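Local atomic coordinates of mandelate racemase/muconate lactonizing enzyme, C-terminal domain protein (Paracoccus denitrificans, PDB entry 4DWD), a protein that binds magnesium and, as a member of the mandelate racemase/muconate lactonizing enzyme family, probably works as a hydro-lyase. Residues R77-H80 with R81-L85. Numbering follows the deposited sequence. Where two conformers were deposited one is given.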
loop_
_atom_site.group_PDB
_atom_site.type_symbol
_atom_site.label_atom_id
_atom_site.label_comp_id
_atom_site.label_asym_id
_atom_site.label_seq_id
_atom_site.Cartn_x
_atom_site.Cartn_y
_atom_site.Cartn_z
ATOM N N ARG B 77 23.887 -5.060 -27.174
ATOM C CA ARG B 77 24.295 -3.806 -27.819
ATOM C C ARG B 77 23.256 -3.395 -28.865
ATOM O O ARG B 77 22.857 -2.239 -28.917
ATOM C CB ARG B 77 25.690 -3.886 -28.443
ATOM C CG ARG B 77 26.229 -2.520 -28.850
ATOM C CD ARG B 77 27.631 -2.589 -29.434
ATOM N NE ARG B 77 28.561 -3.359 -28.606
ATOM C CZ ARG B 77 29.195 -2.902 -27.525
ATOM N NH1 ARG B 77 30.025 -3.705 -26.870
ATOM N NH2 ARG B 77 29.004 -1.659 -27.090
HETATM N N MSE B 78 22.802 -4.350 -29.678
HETATM C CA MSE B 78 21.809 -4.050 -30.717
HETATM C C MSE B 78 20.507 -3.594 -30.105
HETATM O O MSE B 78 19.860 -2.681 -30.618
HETATM C CB MSE B 78 21.520 -5.247 -31.621
HETATM C CG MSE B 78 22.557 -5.493 -32.701
HETATM SE SE MSE B 78 22.802 -3.949 -33.893
HETATM C CE MSE B 78 21.034 -3.187 -34.134
HETATM N N MSE B 79 20.095 -4.212 -29.003
HETATM C CA MSE B 79 18.848 -3.771 -28.347
HETATM C C MSE B 79 18.975 -2.326 -28.015
HETATM O O MSE B 79 18.034 -1.565 -28.201
HETATM C CB MSE B 79 18.422 -4.559 -27.068
HETATM C CG MSE B 79 18.222 -3.810 -25.679
HETATM SE SE MSE B 79 16.831 -2.383 -25.685
HETATM C CE MSE B 79 17.734 -0.945 -24.697
ATOM N N HIS B 80 20.123 -1.899 -27.529
ATOM C CA HIS B 80 20.243 -0.499 -27.175
ATOM C C HIS B 80 20.314 0.424 -28.370
ATOM O O HIS B 80 19.787 1.531 -28.319
ATOM C CB HIS B 80 21.314 -0.316 -26.099
ATOM C CG HIS B 80 20.856 -0.826 -24.736
ATOM N ND1 HIS B 80 20.816 -2.140 -24.436
ATOM C CD2 HIS B 80 20.317 -0.157 -23.629
ATOM C CE1 HIS B 80 20.314 -2.312 -23.196
ATOM N NE2 HIS B 80 20.000 -1.101 -22.703
ATOM N N ARG B 81 20.908 -0.036 -29.468
ATOM C CA ARG B 81 20.870 0.725 -30.735
ATOM C C ARG B 81 19.441 0.860 -31.267
ATOM O O ARG B 81 19.085 1.877 -31.880
ATOM C CB ARG B 81 21.730 0.057 -31.813
ATOM C CG ARG B 81 23.198 -0.070 -31.445
ATOM C CD ARG B 81 24.145 0.328 -32.566
ATOM N NE ARG B 81 23.795 -0.217 -33.872
ATOM C CZ ARG B 81 24.677 -0.453 -34.843
ATOM N NH1 ARG B 81 24.270 -0.944 -36.007
ATOM N NH2 ARG B 81 25.970 -0.215 -34.648
ATOM N N LEU B 82 18.633 -0.172 -31.035
ATOM C CA LEU B 82 17.285 -0.243 -31.589
ATOM C C LEU B 82 16.193 0.215 -30.622
ATOM O O LEU B 82 15.002 0.117 -30.932
ATOM C CB LEU B 82 16.971 -1.678 -32.026
ATOM C CG LEU B 82 17.793 -2.317 -33.135
ATOM C CD1 LEU B 82 17.223 -3.683 -33.459
ATOM C CD2 LEU B 82 17.807 -1.418 -34.357
ATOM N N VAL B 83 16.582 0.734 -29.464
ATOM C CA VAL B 83 15.606 0.962 -28.400
ATOM C C VAL B 83 14.498 1.923 -28.835
ATOM O O VAL B 83 13.343 1.750 -28.458
ATOM C CB VAL B 83 16.310 1.427 -27.093
ATOM C CG1 VAL B 83 16.950 2.798 -27.268
ATOM C CG2 VAL B 83 15.356 1.418 -25.901
ATOM N N LYS B 84 14.838 2.906 -29.669
ATOM C CA LYS B 84 13.851 3.910 -30.072
ATOM C C LYS B 84 12.914 3.410 -31.164
ATOM O O LYS B 84 12.038 4.149 -31.599
ATOM C CB LYS B 84 14.526 5.228 -30.479
ATOM C CG LYS B 84 15.467 5.841 -29.442
ATOM C CD LYS B 84 14.730 6.871 -28.607
ATOM C CE LYS B 84 15.658 7.663 -27.702
ATOM N NZ LYS B 84 15.258 9.096 -27.635
ATOM N N LEU B 85 13.078 2.144 -31.565
ATOM C CA LEU B 85 12.093 1.462 -32.416
ATOM C C LEU B 85 10.960 0.850 -31.607
ATOM O O LEU B 85 10.046 0.245 -32.169
ATOM C CB LEU B 85 12.752 0.395 -33.311
ATOM C CG LEU B 85 13.831 0.883 -34.280
ATOM C CD1 LEU B 85 14.357 -0.298 -35.084
ATOM C CD2 LEU B 85 13.302 1.993 -35.188
#
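The Arg81 guanidinium meets the selenium of the selenomethionine Met78 obliquely, with NE 3.9 Å from SE, while SE of Met79, also a selenomethionine, lies in one of its two conformers over one face of the His80 imidazole, 4.2 Å above its plane. The ring is fixed at both nitrogens: ND1 bonds to the carbonyl of Asp76, one turn back, and NE2 to the hydroxyl of Tyr229 of a second subunit. That Met79 conformer also brings CE over the imidazole, too close to be taken at face value, so its approach to Val83 CG2 is doubtful. Met78 bends at chi2 (-58°) and chi3 (-37°), which carries its CE forward to Leu82 CG, 3.5 Å away. With an alanine here, CE of Met78 is likely to lose the leucine branch, opening a gap beside it and toward Leu46 of the second subunit. The backbone bonds record the end of the helix. Arg81 N donates to Arg77 O at 3.0 Å and Leu82 N to Met78 O at 2.8 Å, in i to i+4 steps; a weak bond from Val83 N to His80 O (3.5 Å) then leads into the 3-10 turn 83-85, as Leu82 leaves helical geometry. This is the C-terminal end of helix 71-81 in the N-terminal domain. Met78 and Arg81 pack on Phe62 of helix 49-63, Met78 also on Leu95 of helix 90-110, and Lys84 NZ forms a salt bridge with Glu249 of the second subunit, a residue seen to bind calcium in this protein.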